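PDB 5CE6: FACT-Spt16 from Cicer arietinum, which serves as the Spt16 subunit of the histone chaperone FACT; its N-terminal domain has an aminopeptidase-like fold and probably helps bind histones H3-H4. Local coordinates for residues S308-I313 and I381-S386; A314-I319 and F425-A430. One frame throughout, in Å; residues are numbered along the deposited sequence.

Contact 1. Residues S308-I313 and I381-S386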
ATOM      1  N   SER A 308     -10.450   3.639  -2.912  1.00 11.49           N
ATOM      2  CA  SER A 308      -9.603   2.484  -2.576  1.00  9.58           C
ATOM      3  C   SER A 308      -8.134   2.593  -2.966  1.00 11.73           C
ATOM      4  O   SER A 308      -7.367   1.694  -2.648  1.00 11.66           O
ATOM      5  CB  SER A 308     -10.183   1.150  -3.072  1.00 22.28           C
ATOM      6  OG  SER A 308     -11.459   0.924  -2.501  1.00 18.56           O
ATOM      7  N   TYR A 309      -7.743   3.681  -3.635  1.00 12.20           N
ATOM      8  CA  TYR A 309      -6.347   3.858  -4.054  1.00 11.60           C
ATOM      9  C   TYR A 309      -5.564   4.670  -3.043  1.00  8.19           C
ATOM     10  O   TYR A 309      -5.962   5.781  -2.694  1.00  9.52           O
ATOM     11  CB  TYR A 309      -6.257   4.477  -5.464  1.00 13.00           C
ATOM     12  CG  TYR A 309      -6.652   3.453  -6.490  1.00  9.92           C
ATOM     13  CD1 TYR A 309      -7.996   3.226  -6.788  1.00 12.83           C
ATOM     14  CD2 TYR A 309      -5.694   2.645  -7.097  1.00 10.66           C
ATOM     15  CE1 TYR A 309      -8.376   2.248  -7.684  1.00 13.67           C
ATOM     16  CE2 TYR A 309      -6.069   1.656  -8.007  1.00 12.28           C
ATOM     17  CZ  TYR A 309      -7.406   1.463  -8.284  1.00 15.73           C
ATOM     18  OH  TYR A 309      -7.784   0.488  -9.178  1.00 12.88           O
ATOM     19  N   CYS A 310      -4.451   4.103  -2.589  1.00  8.42           N
ATOM     20  CA  CYS A 310      -3.672   4.673  -1.498  1.00  7.54           C
ATOM     21  C   CYS A 310      -2.655   5.695  -1.990  1.00 10.88           C
ATOM     22  O   CYS A 310      -2.292   5.732  -3.168  1.00 11.28           O
ATOM     23  CB  CYS A 310      -2.901   3.573  -0.750  1.00  9.10           C
ATOM     24  SG  CYS A 310      -3.943   2.341   0.059  1.00 13.91           S
ATOM     25  N   SER A 311      -2.184   6.508  -1.050  1.00  8.89           N
ATOM     26  CA  SER A 311      -1.111   7.465  -1.293  1.00  7.25           C
ATOM     27  C   SER A 311      -0.397   7.635   0.023  1.00 11.63           C
ATOM     28  O   SER A 311      -0.895   7.198   1.064  1.00 10.12           O
ATOM     29  CB  SER A 311      -1.655   8.811  -1.792  1.00  9.55           C
ATOM     30  OG  SER A 311      -2.480   9.423  -0.804  1.00 12.40           O
ATOM     31  N   ASN A 312       0.765   8.274   0.001  1.00  8.75           N
ATOM     32  CA  ASN A 312       1.519   8.420   1.232  1.00  6.89           C
ATOM     33  C   ASN A 312       2.419   9.640   1.190  1.00  9.07           C
ATOM     34  O   ASN A 312       2.922  10.005   0.125  1.00  9.65           O
ATOM     35  CB  ASN A 312       2.407   7.207   1.462  1.00  6.98           C
ATOM     36  CG  ASN A 312       2.980   7.192   2.857  1.00  9.68           C
ATOM     37  OD1 ASN A 312       2.237   7.283   3.835  1.00  9.62           O
ATOM     38  ND2 ASN A 312       4.298   7.113   2.963  1.00  8.36           N
ATOM     39  N   ILE A 313       2.636  10.256   2.349  1.00  7.93           N
ATOM     40  CA  ILE A 313       3.663  11.290   2.456  1.00  7.38           C
ATOM     41  C   ILE A 313       4.244  11.196   3.851  1.00  9.53           C
ATOM     42  O   ILE A 313       3.584  10.731   4.773  1.00  9.84           O
ATOM     43  CB  ILE A 313       3.077  12.706   2.199  1.00  8.36           C
ATOM     44  CG1 ILE A 313       4.184  13.719   1.873  1.00 11.64           C
ATOM     45  CG2 ILE A 313       2.286  13.199   3.409  1.00 14.50           C
ATOM     46  CD1 ILE A 313       3.636  15.140   1.686  1.00  9.55           C
ATOM     47  N   ILE A 381      -4.154  -0.047  -4.803  1.00  9.79           N
ATOM     48  CA  ILE A 381      -5.193  -0.537  -3.909  1.00  8.29           C
ATOM     49  C   ILE A 381      -4.595  -1.031  -2.584  1.00  8.86           C
ATOM     50  O   ILE A 381      -5.127  -0.759  -1.504  1.00 13.22           O
ATOM     51  CB  ILE A 381      -6.024  -1.635  -4.590  1.00 10.44           C
ATOM     52  CG1 ILE A 381      -6.600  -1.093  -5.891  1.00 13.99           C
ATOM     53  CG2 ILE A 381      -7.125  -2.114  -3.664  1.00 14.06           C
ATOM     54  CD1 ILE A 381      -7.422  -2.125  -6.700  1.00 14.87           C
ATOM     55  N   GLU A 382      -3.497  -1.772  -2.677  1.00 10.40           N
ATOM     56  CA  GLU A 382      -2.724  -2.151  -1.503  1.00 10.88           C
ATOM     57  C   GLU A 382      -1.828  -0.994  -1.102  1.00 11.51           C
ATOM     58  O   GLU A 382      -1.183  -0.369  -1.948  1.00 10.77           O
ATOM     59  CB  GLU A 382      -1.841  -3.356  -1.815  1.00 10.37           C
ATOM     60  CG  GLU A 382      -2.598  -4.593  -2.316  1.00 14.00           C
ATOM     61  CD  GLU A 382      -1.665  -5.589  -2.948  1.00 19.08           C
ATOM     62  OE1 GLU A 382      -1.329  -5.422  -4.145  1.00 17.02           O
ATOM     63  OE2 GLU A 382      -1.229  -6.513  -2.236  1.00 22.93           O
ATOM     64  N   PHE A 383      -1.752  -0.716   0.192  1.00 10.99           N
ATOM     65  CA  PHE A 383      -0.827   0.320   0.633  1.00 11.70           C
ATOM     66  C   PHE A 383       0.630  -0.074   0.365  1.00 13.97           C
ATOM     67  O   PHE A 383       1.486   0.766   0.035  1.00 12.46           O
ATOM     68  CB  PHE A 383      -1.026   0.623   2.117  1.00 12.05           C
ATOM     69  CG  PHE A 383      -0.162   1.741   2.590  1.00 10.37           C
ATOM     70  CD1 PHE A 383      -0.485   3.057   2.272  1.00 11.61           C
ATOM     71  CD2 PHE A 383       0.986   1.477   3.313  1.00 15.59           C
ATOM     72  CE1 PHE A 383       0.345   4.101   2.664  1.00 12.05           C
ATOM     73  CE2 PHE A 383       1.811   2.506   3.718  1.00 17.09           C
ATOM     74  CZ  PHE A 383       1.486   3.816   3.404  1.00 11.68           C
ATOM     75  N   ARG A 384       0.912  -1.363   0.518  1.00 12.45           N
ATOM     76  CA  ARG A 384       2.243  -1.873   0.312  1.00  8.75           C
ATOM     77  C   ARG A 384       2.234  -3.017  -0.703  1.00 15.83           C
ATOM     78  O   ARG A 384       1.767  -4.121  -0.408  1.00 17.30           O
ATOM     79  CB  ARG A 384       2.777  -2.350   1.660  1.00 15.39           C
ATOM     80  CG  ARG A 384       4.227  -2.647   1.720  1.00 25.08           C
ATOM     81  CD  ARG A 384       4.613  -2.903   3.167  1.00 25.93           C
ATOM     82  NE  ARG A 384       5.960  -3.431   3.258  1.00 34.94           N
ATOM     83  CZ  ARG A 384       7.040  -2.669   3.363  1.00 33.00           C
ATOM     84  NH1 ARG A 384       6.910  -1.348   3.404  1.00 28.70           N
ATOM     85  NH2 ARG A 384       8.242  -3.227   3.433  1.00 44.01           N
ATOM     86  N   GLU A 385       2.732  -2.739  -1.904  1.00 13.92           N
ATOM     87  CA  GLU A 385       2.930  -3.770  -2.917  1.00 17.27           C
ATOM     88  C   GLU A 385       4.303  -4.421  -2.712  1.00 20.88           C
ATOM     89  O   GLU A 385       5.333  -3.906  -3.154  1.00 24.30           O
ATOM     90  CB  GLU A 385       2.777  -3.173  -4.317  1.00 14.15           C
ATOM     91  CG  GLU A 385       1.387  -2.559  -4.524  1.00 14.03           C
ATOM     92  CD  GLU A 385       1.180  -1.951  -5.900  1.00 11.00           C
ATOM     93  OE1 GLU A 385       2.143  -1.900  -6.700  1.00 14.36           O
ATOM     94  OE2 GLU A 385       0.048  -1.510  -6.179  1.00 15.17           O
ATOM     95  N   SER A 386       4.308  -5.553  -2.018  1.00 29.60           N
ATOM     96  CA  SER A 386       5.554  -6.180  -1.583  1.00 30.70           C
ATOM     97  C   SER A 386       6.488  -6.604  -2.718  1.00 36.72           C
ATOM     98  O   SER A 386       7.708  -6.579  -2.551  1.00 35.22           O
ATOM     99  CB  SER A 386       5.265  -7.363  -0.658  1.00 39.26           C
ATOM    100  OG  SER A 386       4.620  -6.925   0.524  1.00 48.12           O
TER

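Contact 2. Residues A314-I319 and F425-A430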
ATOM      1  N   ALA A 314       5.504  11.579   4.007  1.00  9.18           N
ATOM      2  CA  ALA A 314       6.106  11.637   5.330  1.00  7.58           C
ATOM      3  C   ALA A 314       7.100  12.775   5.310  1.00  8.28           C
ATOM      4  O   ALA A 314       7.818  12.956   4.324  1.00 10.98           O
ATOM      5  CB  ALA A 314       6.808  10.327   5.691  1.00  7.33           C
ATOM      6  N   ARG A 315       7.115  13.546   6.396  1.00  8.81           N
ATOM      7  CA  ARG A 315       8.046  14.671   6.533  1.00  9.67           C
ATOM      8  C   ARG A 315       8.646  14.652   7.916  1.00 12.16           C
ATOM      9  O   ARG A 315       8.038  14.153   8.855  1.00 10.13           O
ATOM     10  CB  ARG A 315       7.313  15.996   6.314  1.00  9.87           C
ATOM     11  CG  ARG A 315       6.794  16.212   4.885  1.00  9.19           C
ATOM     12  CD  ARG A 315       7.949  16.454   3.912  1.00 11.49           C
ATOM     13  NE  ARG A 315       7.471  16.699   2.541  1.00 12.48           N
ATOM     14  CZ  ARG A 315       7.353  15.756   1.608  1.00  8.94           C
ATOM     15  NH1 ARG A 315       7.665  14.493   1.881  1.00 10.57           N
ATOM     16  NH2 ARG A 315       6.931  16.080   0.389  1.00  9.70           N
ATOM     17  N   THR A 316       9.853  15.191   8.034  1.00  9.33           N
ATOM     18  CA  THR A 316      10.494  15.352   9.328  1.00 11.05           C
ATOM     19  C   THR A 316      10.732  16.841   9.554  1.00 13.34           C
ATOM     20  O   THR A 316      11.175  17.556   8.648  1.00 12.26           O
ATOM     21  CB  THR A 316      11.825  14.622   9.361  1.00 10.78           C
ATOM     22  OG1 THR A 316      11.586  13.232   9.136  1.00 10.13           O
ATOM     23  CG2 THR A 316      12.499  14.789  10.716  1.00 12.86           C
ATOM     24  N   PHE A 317      10.406  17.310  10.750  1.00 12.72           N
ATOM     25  CA  PHE A 317      10.607  18.709  11.100  1.00 12.73           C
ATOM     26  C   PHE A 317      11.647  18.792  12.202  1.00 12.07           C
ATOM     27  O   PHE A 317      11.712  17.945  13.084  1.00 11.97           O
ATOM     28  CB  PHE A 317       9.279  19.346  11.517  1.00 12.65           C
ATOM     29  CG  PHE A 317       8.203  19.184  10.490  1.00 14.04           C
ATOM     30  CD1 PHE A 317       8.133  20.037   9.394  1.00 14.33           C
ATOM     31  CD2 PHE A 317       7.283  18.156  10.595  1.00 12.39           C
ATOM     32  CE1 PHE A 317       7.152  19.874   8.434  1.00 15.72           C
ATOM     33  CE2 PHE A 317       6.298  17.988   9.632  1.00 14.95           C
ATOM     34  CZ  PHE A 317       6.232  18.844   8.555  1.00 14.62           C
ATOM     35  N   LEU A 318      12.488  19.812  12.126  1.00 14.16           N
ATOM     36  CA  LEU A 318      13.638  19.898  12.998  1.00 13.52           C
ATOM     37  C   LEU A 318      13.506  21.178  13.806  1.00 14.11           C
ATOM     38  O   LEU A 318      13.257  22.244  13.246  1.00 20.50           O
ATOM     39  CB  LEU A 318      14.936  19.911  12.171  1.00 20.25           C
ATOM     40  CG  LEU A 318      15.405  18.617  11.483  1.00 24.23           C
ATOM     41  CD1 LEU A 318      14.480  18.185  10.357  1.00 29.93           C
ATOM     42  CD2 LEU A 318      16.823  18.764  10.941  1.00 21.34           C
ATOM     43  N   ILE A 319      13.660  21.062  15.121  1.00 14.56           N
ATOM     44  CA  ILE A 319      13.524  22.200  16.015  1.00 17.16           C
ATOM     45  C   ILE A 319      14.882  22.492  16.639  1.00 18.91           C
ATOM     46  O   ILE A 319      15.349  21.714  17.473  1.00 20.51           O
ATOM     47  CB  ILE A 319      12.544  21.895  17.164  1.00 24.28           C
ATOM     48  CG1 ILE A 319      11.326  21.110  16.661  1.00 27.47           C
ATOM     49  CG2 ILE A 319      12.147  23.183  17.886  1.00 27.60           C
ATOM     50  CD1 ILE A 319      10.485  21.854  15.648  1.00 31.94           C
ATOM     51  N   PHE A 425      17.956   9.352  17.540  1.00 15.39           N
ATOM     52  CA  PHE A 425      16.841   9.880  16.765  1.00 14.22           C
ATOM     53  C   PHE A 425      16.760   9.219  15.401  1.00 12.14           C
ATOM     54  O   PHE A 425      17.689   8.533  14.973  1.00 12.84           O
ATOM     55  CB  PHE A 425      16.951  11.400  16.597  1.00 13.97           C
ATOM     56  CG  PHE A 425      18.068  11.836  15.687  1.00 13.00           C
ATOM     57  CD1 PHE A 425      19.371  11.929  16.158  1.00 14.88           C
ATOM     58  CD2 PHE A 425      17.813  12.157  14.358  1.00 13.90           C
ATOM     59  CE1 PHE A 425      20.402  12.337  15.323  1.00 14.46           C
ATOM     60  CE2 PHE A 425      18.834  12.556  13.512  1.00 13.83           C
ATOM     61  CZ  PHE A 425      20.137  12.652  13.991  1.00 14.06           C
ATOM     62  N   SER A 426      15.640   9.419  14.719  1.00 11.97           N
ATOM     63  CA  SER A 426      15.488   8.920  13.362  1.00 10.82           C
ATOM     64  C   SER A 426      14.948  10.044  12.480  1.00 10.40           C
ATOM     65  O   SER A 426      14.493  11.072  12.987  1.00 12.60           O
ATOM     66  CB  SER A 426      14.545   7.703  13.336  1.00 12.52           C
ATOM     67  OG  SER A 426      15.072   6.647  14.141  1.00 11.95           O
ATOM     68  N   LEU A 427      15.034   9.860  11.164  1.00 10.96           N
ATOM     69  CA  LEU A 427      14.508  10.819  10.187  1.00  9.67           C
ATOM     70  C   LEU A 427      13.803  10.046   9.093  1.00  9.10           C
ATOM     71  O   LEU A 427      14.211   8.928   8.776  1.00  9.17           O
ATOM     72  CB  LEU A 427      15.638  11.630   9.545  1.00 10.02           C
ATOM     73  CG  LEU A 427      16.585  12.384  10.479  1.00 10.72           C
ATOM     74  CD1 LEU A 427      17.799  12.887   9.690  1.00 11.13           C
ATOM     75  CD2 LEU A 427      15.899  13.530  11.157  1.00 11.57           C
ATOM     76  N   LEU A 428      12.787  10.654   8.491  1.00  8.76           N
ATOM     77  CA  LEU A 428      11.989   9.981   7.461  1.00  8.28           C
ATOM     78  C   LEU A 428      11.454  10.952   6.419  1.00  8.16           C
ATOM     79  O   LEU A 428      10.930  12.026   6.759  1.00  9.18           O
ATOM     80  CB  LEU A 428      10.826   9.233   8.128  1.00  9.31           C
ATOM     81  CG  LEU A 428       9.890   8.499   7.166  1.00 11.56           C
ATOM     82  CD1 LEU A 428      10.631   7.349   6.499  1.00 10.74           C
ATOM     83  CD2 LEU A 428       8.692   7.983   7.949  1.00 10.36           C
ATOM     84  N   LEU A 429      11.584  10.574   5.148  1.00  8.81           N
ATOM     85  CA  LEU A 429      10.980  11.314   4.048  1.00  7.92           C
ATOM     86  C   LEU A 429      10.221  10.341   3.165  1.00  9.54           C
ATOM     87  O   LEU A 429      10.751   9.294   2.794  1.00  9.34           O
ATOM     88  CB  LEU A 429      12.045  12.031   3.213  1.00  8.32           C
ATOM     89  CG  LEU A 429      12.644  13.297   3.814  1.00 10.37           C
ATOM     90  CD1 LEU A 429      13.768  13.803   2.918  1.00  9.40           C
ATOM     91  CD2 LEU A 429      11.565  14.361   3.939  1.00 10.53           C
ATOM     92  N   ALA A 430       8.984  10.678   2.822  1.00  7.76           N
ATOM     93  CA  ALA A 430       8.230   9.846   1.884  1.00  7.31           C
ATOM     94  C   ALA A 430       7.425  10.693   0.933  1.00  8.47           C
ATOM     95  O   ALA A 430       6.854  11.716   1.321  1.00  7.53           O
ATOM     96  CB  ALA A 430       7.312   8.860   2.615  1.00  6.89           C
TER

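Contact 1. Residues S308-I313 and I381-S386
Ile381 lays its CG1 branch over one face of the Tyr309 ring, a CH-pi contact with CG1 3.9 Å from the ring centroid and 28° off the normal. The branch can do so because Ile381 CG1 stands anti to its own carbonyl carbon (chi1 -56°), while CD1 continues to the phenol oxygen, 3.6 Å from Tyr309 OH. That hydroxyl is hydrogen-bonded to Glu202, which probably helps hold the ring against the isoleucine. Beside this pair the backbones come close enough for a CA-H...O contact, Ile381 CA lying 3.4 Å from Ser308 O.

Phe383 is met differently, at its edge. With CG anti to the backbone N (chi1 -176°), the ring extends along the other segment and turns its rim to three successive residues. Cys310 CB sits 3.9 Å from Phe383 CD1, and its sulfur makes a sulfur-aromatic contact at the rim; Ser311 O and Asn312 OD1 lie in the ring plane, the latter 3.6 Å from Phe383 CZ. The Asn312 amide stands almost perpendicular to the ring, and Tyr267 both bonds its OD1 and meets Phe383 edge-to-face. Ser311 O is buried without a hydrogen-bonding partner. The arrangement joins a strand start to the loop after strand 376-378 within the pita-bread fold of the M24 family, next to helix 69-78 of the N-terminal lobe.

Contact 2. Residues A314-I319 and F425-A430
Leu427 is the first residue of 425-430 to touch the other strand: its CD2 meets Thr316 CG2 at 3.7 Å, the two side chains crossing at about a right angle, while helix 323-342 packs against the leucine. At Leu428 the contact turns polar. Thr316 OG1, anti to its own carbonyl carbon (chi1 -61°), is placed to hydrogen-bond Leu428 O at 2.7 Å, a side chain here linking to the backbone of the facing strand. The side chain of Leu428 sets CD2 against Ala314 CB.

The strands run antiparallel but splay, their directions 142° apart, and a single bridge joins them; 314-319 and 425-430 thus bring together two sheets of the pita-bread fold characteristic of the M24 family. Leu429 CD2 lies 4.2 Å from Arg315 CD, across the arginine chain, which bends at chi2 (-70°) to bring its guanidinium back to the bridge.

Ala430 forms that hydrogen-bonded pair with Ala314. Ala314 N gives a hydrogen bond to Ala430 O and Ala430 N one to Ala314 O, each 3.0 Å. The methyl carbons, Ala314 CB and Ala430 CB, are tightly packed at 3.4 Å. Arg315 NH1 bonds Ala314 O, approaching from the face opposite Ala430 N, and adds a weak bond to Ala430 O, while NH2 makes a salt bridge with Asp431. A leucine in place of Arg315 would probably leave Asp431 without this charged mate and deprive Ala314 O of its second donor.

Contacts 1 and 2 illustrate how one long strand can serve two neighbourhoods: 308-313 and 314-319 are consecutive pieces of strand 309-319, and the contact centres lie about 20 Å apart. Their partners follow in the same order, 381-386 in the loop after strand 376-378 and 425-430 on strand 424-435, so the contacts interleave along the chain. They meet where Asn312 ND2 packs against Ala430 CB, at 3.5 Å. Helix 200-230 packs along the shared strand at both. Contact 1 lies near the centre of the chain, whereas contact 2 lies about 20 Å from it; the shared strand thus runs from beside the N-terminal lobe to the junction of two sheets of the M24-like domain.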